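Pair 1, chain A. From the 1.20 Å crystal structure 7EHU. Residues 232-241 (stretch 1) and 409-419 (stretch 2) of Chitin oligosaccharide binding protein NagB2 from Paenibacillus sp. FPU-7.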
# COMPACT_ATOMS: atom_id res chain seq x y z
N VAL A 232 -13.97 -17.35 -1.93
CA VAL A 232 -13.56 -16.20 -1.11
C VAL A 232 -13.52 -16.62 0.35
O VAL A 232 -12.55 -16.35 1.07
CB VAL A 232 -14.49 -15.00 -1.34
CG1 VAL A 232 -14.14 -13.85 -0.39
CG2 VAL A 232 -14.43 -14.53 -2.79
N LEU A 233 -14.58 -17.30 0.81
CA LEU A 233 -14.61 -17.82 2.17
C LEU A 233 -13.39 -18.68 2.46
O LEU A 233 -12.81 -18.59 3.55
CB LEU A 233 -15.91 -18.61 2.39
CG LEU A 233 -15.99 -19.41 3.69
CD1 LEU A 233 -15.93 -18.51 4.91
CD2 LEU A 233 -17.25 -20.27 3.71
N ASP A 234 -12.94 -19.47 1.47
CA ASP A 234 -11.77 -20.31 1.65
C ASP A 234 -10.56 -19.48 2.08
O ASP A 234 -9.80 -19.88 2.97
CB ASP A 234 -11.49 -21.09 0.36
CG ASP A 234 -10.29 -22.02 0.48
OD1 ASP A 234 -9.70 -22.38 -0.56
OD2 ASP A 234 -9.97 -22.46 1.60
N GLY A 235 -10.37 -18.30 1.47
CA GLY A 235 -9.26 -17.45 1.85
C GLY A 235 -9.32 -17.02 3.31
O GLY A 235 -8.29 -16.98 3.99
N PHE A 236 -10.52 -16.70 3.80
CA PHE A 236 -10.66 -16.30 5.19
C PHE A 236 -10.52 -17.48 6.13
O PHE A 236 -10.00 -17.32 7.24
CB PHE A 236 -11.97 -15.55 5.40
CG PHE A 236 -11.95 -14.20 4.78
CD1 PHE A 236 -11.25 -13.16 5.37
CD2 PHE A 236 -12.58 -13.96 3.58
CE1 PHE A 236 -11.20 -11.90 4.78
CE2 PHE A 236 -12.54 -12.70 3.00
CZ PHE A 236 -11.84 -11.67 3.60
N LYS A 237 -10.95 -18.67 5.69
CA LYS A 237 -10.66 -19.88 6.45
C LYS A 237 -9.17 -20.10 6.61
O LYS A 237 -8.70 -20.45 7.70
CB LYS A 237 -11.34 -21.10 5.83
CG LYS A 237 -12.86 -21.06 5.99
CD LYS A 237 -13.59 -22.31 5.52
CE LYS A 237 -12.84 -23.52 6.01
NZ LYS A 237 -13.37 -24.88 5.84
N ARG A 238 -8.40 -19.91 5.55
CA ARG A 238 -6.95 -20.07 5.66
C ARG A 238 -6.33 -19.00 6.56
O ARG A 238 -5.40 -19.29 7.32
CB ARG A 238 -6.32 -20.07 4.27
CG ARG A 238 -6.64 -21.32 3.43
CD ARG A 238 -6.26 -21.11 1.99
NE ARG A 238 -6.84 -22.11 1.09
CZ ARG A 238 -6.21 -23.15 0.58
NH1 ARG A 238 -4.93 -23.38 0.81
NH2 ARG A 238 -6.89 -23.94 -0.24
N LEU A 239 -6.80 -17.75 6.46
CA LEU A 239 -6.28 -16.70 7.33
C LEU A 239 -6.49 -17.08 8.79
O LEU A 239 -5.58 -16.98 9.62
CB LEU A 239 -6.99 -15.38 7.04
CG LEU A 239 -6.57 -14.16 7.86
CD1 LEU A 239 -5.12 -13.76 7.63
CD2 LEU A 239 -7.49 -13.00 7.55
N LYS A 240 -7.71 -17.51 9.12
CA LYS A 240 -8.00 -17.96 10.48
C LYS A 240 -7.11 -19.13 10.88
O LYS A 240 -6.59 -19.16 11.99
CB LYS A 240 -9.49 -18.31 10.56
CG LYS A 240 -9.99 -18.75 11.92
CD LYS A 240 -9.68 -17.74 13.02
CE LYS A 240 -10.26 -18.18 14.36
NZ LYS A 240 -9.94 -17.18 15.41
N ASP A 241 -6.88 -20.08 9.96
CA ASP A 241 -6.05 -21.23 10.30
C ASP A 241 -4.60 -20.81 10.60
O ASP A 241 -3.96 -21.39 11.48
CB ASP A 241 -6.09 -22.30 9.20
CG ASP A 241 -5.61 -23.67 9.70
OD1 ASP A 241 -6.27 -24.24 10.61
OD2 ASP A 241 -4.58 -24.17 9.19
N GLY A 409 -9.35 -12.38 16.58
CA GLY A 409 -9.70 -12.43 17.99
C GLY A 409 -10.75 -13.45 18.38
O GLY A 409 -11.09 -13.56 19.57
N GLY A 410 -11.29 -14.21 17.42
CA GLY A 410 -12.23 -15.28 17.71
C GLY A 410 -13.66 -14.83 17.91
O GLY A 410 -14.49 -15.64 18.33
N GLN A 411 -13.98 -13.58 17.61
CA GLN A 411 -15.32 -13.05 17.80
C GLN A 411 -16.18 -13.23 16.57
O GLN A 411 -17.40 -13.04 16.64
CB GLN A 411 -15.20 -11.56 18.11
CG GLN A 411 -14.29 -11.29 19.30
CD GLN A 411 -14.39 -9.87 19.79
OE1 GLN A 411 -14.61 -9.63 20.97
NE2 GLN A 411 -14.22 -8.92 18.89
N LEU A 412 -15.58 -13.61 15.46
CA LEU A 412 -16.27 -13.79 14.20
C LEU A 412 -15.67 -15.03 13.56
O LEU A 412 -14.44 -15.18 13.53
CB LEU A 412 -16.03 -12.56 13.31
CG LEU A 412 -17.07 -12.13 12.29
CD1 LEU A 412 -18.40 -11.83 12.94
CD2 LEU A 412 -16.55 -10.90 11.56
N THR A 413 -16.52 -15.91 13.07
CA THR A 413 -16.01 -17.03 12.30
C THR A 413 -15.83 -16.58 10.85
O THR A 413 -16.38 -15.56 10.44
CB THR A 413 -17.03 -18.16 12.31
OG1 THR A 413 -18.23 -17.68 11.71
CG2 THR A 413 -17.34 -18.63 13.74
N PRO A 414 -15.06 -17.32 10.05
CA PRO A 414 -14.98 -16.97 8.62
C PRO A 414 -16.34 -16.85 7.97
O PRO A 414 -16.58 -15.93 7.17
CB PRO A 414 -14.17 -18.12 8.02
CG PRO A 414 -13.31 -18.59 9.14
CD PRO A 414 -14.18 -18.46 10.37
N GLU A 415 -17.25 -17.76 8.31
CA GLU A 415 -18.57 -17.76 7.71
C GLU A 415 -19.35 -16.50 8.07
O GLU A 415 -20.01 -15.89 7.22
CB GLU A 415 -19.31 -19.02 8.17
CG GLU A 415 -18.75 -20.35 7.64
CD GLU A 415 -17.44 -20.79 8.29
OE1 GLU A 415 -17.12 -20.35 9.42
OE2 GLU A 415 -16.75 -21.63 7.69
N LYS A 416 -19.31 -16.10 9.34
CA LYS A 416 -20.01 -14.89 9.75
C LYS A 416 -19.33 -13.65 9.19
O LYS A 416 -20.00 -12.66 8.87
CB LYS A 416 -20.11 -14.85 11.28
CG LYS A 416 -20.94 -15.96 11.91
CD LYS A 416 -22.40 -15.88 11.55
CE LYS A 416 -23.26 -16.29 12.74
NZ LYS A 416 -24.51 -16.96 12.28
N LEU A 417 -18.00 -13.70 9.02
CA LEU A 417 -17.31 -12.57 8.39
C LEU A 417 -17.83 -12.33 6.98
O LEU A 417 -18.17 -11.20 6.62
CB LEU A 417 -15.80 -12.82 8.38
CG LEU A 417 -14.96 -11.70 7.73
CD1 LEU A 417 -13.62 -11.55 8.44
CD2 LEU A 417 -14.77 -11.92 6.26
N VAL A 418 -17.90 -13.38 6.15
CA VAL A 418 -18.29 -13.13 4.77
C VAL A 418 -19.76 -12.71 4.70
O VAL A 418 -20.14 -11.92 3.82
CB VAL A 418 -17.95 -14.30 3.82
CG1 VAL A 418 -16.42 -14.51 3.70
CG2 VAL A 418 -18.64 -15.61 4.26
N GLU A 419 -20.60 -13.21 5.61
CA GLU A 419 -22.00 -12.77 5.67
C GLU A 419 -22.09 -11.28 5.98
O GLU A 419 -22.83 -10.53 5.33
CB GLU A 419 -22.76 -13.62 6.71
CG GLU A 419 -24.21 -13.21 6.96
CD GLU A 419 -24.84 -13.90 8.18
OE1 GLU A 419 -24.31 -13.82 9.31
OE2 GLU A 419 -25.90 -14.53 8.00

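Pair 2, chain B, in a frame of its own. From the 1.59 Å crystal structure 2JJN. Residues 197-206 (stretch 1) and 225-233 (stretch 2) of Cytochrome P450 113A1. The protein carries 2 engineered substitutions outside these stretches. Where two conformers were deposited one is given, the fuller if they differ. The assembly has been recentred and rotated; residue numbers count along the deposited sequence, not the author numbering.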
# COMPACT_ATOMS: atom_id res chain seq x y z
N LEU B 197 -15.37 -10.79 9.51
CA LEU B 197 -15.59 -9.36 9.85
C LEU B 197 -17.09 -9.06 9.87
O LEU B 197 -17.54 -8.24 10.70
CB LEU B 197 -14.83 -8.41 8.92
CG LEU B 197 -13.30 -8.51 9.07
CD1 LEU B 197 -12.61 -7.65 8.02
CD2 LEU B 197 -12.90 -8.07 10.46
N LYS B 198 -17.85 -9.68 8.97
CA LYS B 198 -19.31 -9.44 8.95
C LYS B 198 -19.94 -9.86 10.27
O LYS B 198 -20.86 -9.19 10.80
CB LYS B 198 -19.95 -10.14 7.76
CG LYS B 198 -21.38 -9.68 7.51
CD LYS B 198 -22.02 -10.47 6.39
CE LYS B 198 -23.42 -10.01 6.14
NZ LYS B 198 -24.17 -10.97 5.28
N ALA B 199 -19.46 -10.97 10.85
CA ALA B 199 -19.96 -11.40 12.13
C ALA B 199 -19.61 -10.41 13.24
O ALA B 199 -20.43 -10.20 14.15
CB ALA B 199 -19.43 -12.79 12.48
N ARG B 200 -18.41 -9.83 13.17
CA ARG B 200 -18.01 -8.80 14.12
C ARG B 200 -18.85 -7.55 13.95
O ARG B 200 -19.25 -6.93 14.94
CB ARG B 200 -16.51 -8.49 14.03
CG ARG B 200 -15.61 -9.75 14.06
CD ARG B 200 -15.53 -10.38 15.46
NE ARG B 200 -16.65 -11.25 15.83
CZ ARG B 200 -16.92 -12.43 15.28
NH1 ARG B 200 -16.19 -12.90 14.27
NH2 ARG B 200 -17.95 -13.15 15.72
N CYS B 201 -19.14 -7.17 12.71
CA CYS B 201 -20.05 -6.02 12.48
C CYS B 201 -21.44 -6.25 13.10
O CYS B 201 -22.03 -5.35 13.77
CB CYS B 201 -20.22 -5.79 11.00
SG CYS B 201 -18.75 -5.10 10.20
N ALA B 202 -22.00 -7.45 12.90
CA ALA B 202 -23.29 -7.77 13.51
C ALA B 202 -23.21 -7.65 15.04
O ALA B 202 -24.17 -7.22 15.71
CB ALA B 202 -23.77 -9.16 13.08
N GLU B 203 -22.08 -8.08 15.61
CA GLU B 203 -21.91 -8.04 17.05
C GLU B 203 -21.87 -6.60 17.57
O GLU B 203 -22.50 -6.28 18.62
CB GLU B 203 -20.63 -8.83 17.40
CG GLU B 203 -20.87 -10.32 17.38
CD GLU B 203 -19.60 -11.09 17.68
OE1 GLU B 203 -18.54 -10.47 17.79
OE2 GLU B 203 -19.69 -12.33 17.81
N ARG B 204 -21.18 -5.74 16.84
CA ARG B 204 -21.12 -4.32 17.27
C ARG B 204 -22.45 -3.64 17.03
O ARG B 204 -22.84 -2.71 17.79
CB ARG B 204 -19.98 -3.57 16.59
CG ARG B 204 -18.62 -4.14 16.98
CD ARG B 204 -18.39 -4.15 18.48
NE ARG B 204 -17.00 -4.58 18.74
CZ ARG B 204 -16.44 -4.73 19.93
NH1 ARG B 204 -17.12 -4.46 21.04
NH2 ARG B 204 -15.17 -5.12 20.02
N ARG B 205 -23.18 -4.05 15.99
CA ARG B 205 -24.55 -3.49 15.80
C ARG B 205 -25.42 -3.87 17.01
O ARG B 205 -26.29 -3.09 17.46
CB ARG B 205 -25.13 -4.03 14.47
CG ARG B 205 -26.39 -3.24 13.99
CD ARG B 205 -26.95 -3.82 12.65
NE ARG B 205 -25.96 -3.68 11.58
CZ ARG B 205 -25.81 -2.57 10.86
NH1 ARG B 205 -26.69 -1.54 11.01
NH2 ARG B 205 -24.84 -2.54 9.94
N ALA B 206 -25.23 -5.06 17.56
CA ALA B 206 -25.97 -5.44 18.75
C ALA B 206 -25.57 -4.64 19.97
O ALA B 206 -26.41 -4.35 20.82
CB ALA B 206 -25.76 -6.93 19.04
N ALA B 225 -26.43 4.65 5.46
CA ALA B 225 -25.74 3.90 6.48
C ALA B 225 -25.25 2.61 5.83
O ALA B 225 -25.78 2.17 4.79
CB ALA B 225 -26.70 3.60 7.69
N LEU B 226 -24.24 2.02 6.42
CA LEU B 226 -23.70 0.76 5.89
C LEU B 226 -24.48 -0.40 6.42
O LEU B 226 -24.78 -0.44 7.62
CB LEU B 226 -22.23 0.59 6.29
CG LEU B 226 -21.31 1.79 5.93
CD1 LEU B 226 -19.88 1.57 6.46
CD2 LEU B 226 -21.28 2.03 4.43
N ASP B 227 -24.76 -1.37 5.56
CA ASP B 227 -25.18 -2.67 6.11
C ASP B 227 -23.97 -3.50 6.54
O ASP B 227 -22.84 -3.05 6.42
CB ASP B 227 -26.11 -3.42 5.15
CG ASP B 227 -25.44 -3.82 3.84
OD1 ASP B 227 -24.20 -3.96 3.79
OD2 ASP B 227 -26.19 -4.03 2.88
N ASP B 228 -24.19 -4.68 7.13
CA ASP B 228 -23.04 -5.39 7.68
C ASP B 228 -22.09 -5.84 6.55
O ASP B 228 -20.89 -5.86 6.72
CB ASP B 228 -23.49 -6.62 8.47
CG ASP B 228 -24.09 -6.30 9.81
OD1 ASP B 228 -24.66 -7.28 10.36
OD2 ASP B 228 -23.98 -5.15 10.31
N GLU B 229 -22.69 -6.24 5.42
CA GLU B 229 -21.89 -6.61 4.24
C GLU B 229 -20.94 -5.47 3.84
O GLU B 229 -19.73 -5.66 3.68
CB GLU B 229 -22.82 -6.92 3.08
CG GLU B 229 -22.03 -7.29 1.83
CD GLU B 229 -22.90 -7.74 0.66
OE1 GLU B 229 -24.13 -7.45 0.63
OE2 GLU B 229 -22.30 -8.40 -0.24
N GLU B 230 -21.49 -4.27 3.67
CA GLU B 230 -20.65 -3.11 3.28
C GLU B 230 -19.62 -2.79 4.34
O GLU B 230 -18.45 -2.52 4.03
CB GLU B 230 -21.54 -1.87 3.10
CG GLU B 230 -22.45 -1.98 1.88
CD GLU B 230 -23.42 -0.85 1.77
OE1 GLU B 230 -23.52 -0.25 0.67
OE2 GLU B 230 -24.13 -0.57 2.77
N ALA B 231 -20.01 -2.78 5.62
CA ALA B 231 -19.05 -2.49 6.68
C ALA B 231 -17.94 -3.54 6.72
O ALA B 231 -16.79 -3.22 6.98
CB ALA B 231 -19.77 -2.38 8.05
N ALA B 232 -18.32 -4.79 6.53
CA ALA B 232 -17.35 -5.90 6.55
C ALA B 232 -16.39 -5.81 5.37
O ALA B 232 -15.15 -6.02 5.54
CB ALA B 232 -18.09 -7.24 6.53
N ASN B 233 -16.93 -5.52 4.20
CA ASN B 233 -16.06 -5.36 3.02
C ASN B 233 -15.15 -4.17 3.16
O ASN B 233 -13.93 -4.24 2.86
CB ASN B 233 -16.88 -5.28 1.77
CG ASN B 233 -17.39 -6.67 1.31
OD1 ASN B 233 -16.62 -7.63 1.31
ND2 ASN B 233 -18.62 -6.74 0.86
O HOH W 1 -25.57 0.81 9.84

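Pair 1 and pair 2 share one backbone arrangement. In each, a helix (stretch 1) packs against the first turns of a second helix, which is preceded by loop or turn residues. Fourteen central residues superpose with an RMSD of 0.8 Å. The helix directions make an angle of 134° in pair 1 and 121° in pair 2. The axes approach to 9.2 Å in pair 1 and 8.2 Å in pair 2. The buried surface is nearly the same, 453 and 438 Å².

The start of the second helix is built alike. T413(A) matches D227(B), and both are N-caps. T413(A) OG1 accepts from K416(A) N at 3.0 Å. D227(B) OD1 accepts from E230(B) N at 2.7 Å. In pair 2 the bond is returned: D227(B) N donates to E230(B) OE2 at 3.0 Å. The preceding leucines, L412(A) and L226(B), also match closely.

The next position is the knob. P414(A) matches D228(B), and each sits among four residues of the stretch 1 helix. The holes correspond: L233(A), F236(A), K237(A) and K240(A) in pair 1; K198(B), C201(B), A202(B) and R205(B) in pair 2. The chemistry differs. P414(A) fills its hole by apolar packing. P414(A) CB lies 3.6 Å from L233(A) CD1 and 3.8 Å from K237(A) CG. D228(B) brings a charge into the equivalent hole. D228(B) OD2 accepts from both NE and NH2 of R205(B), each at 2.8 Å, in a salt bridge. The other carboxylate oxygen, D228(B) OD1, lies 3.4 Å from A202(B) CB.

K240(A) and R205(B) match, and both point CA-to-CB toward the other stretch. K240(A) lays its chain by the proline, with K240(A) CB 4.1 Å from P414(A) CG. K240(A) NZ comes within 3.8 Å of G410(A) CA. R205(B) also reaches the loop: R205(B) NH2 donates to L226(B) O at 3.1 Å. Water 1 accepts from R205(B) NH1, with its O 2.9 Å from NH1, and that O lies 2.7 Å from L226(B) O.

Further along, the matched side chains differ in size. F236(A) matches C201(B), and L417(A) and V418(A) match A231(B) and A232(B). In pair 1, L417(A) CD2 stands over a face of the F236(A) ring, 3.7 Å from its centroid and 5° off the normal. This is a CH-pi contact. V418(A) CG1 lies 3.9 Å from F236(A) CD2. In pair 2 the residues are small. C201(B) SG rests 3.6 Å from A231(B) CB, and A232(B) CB comes within 3.5 Å of K198(B) N. K198(B) CA and A232(B) CA are 4.7 Å apart. At the matched positions in pair 1, L233(A) CA and V418(A) CA are 6.5 Å apart.

L233(A) and K198(B) match too. L233(A) CD1 packs 4.0 Å from V418(A) CG2. K198(B) uses its aliphatic part, with K198(B) CG 3.8 Å from D228(B) CB.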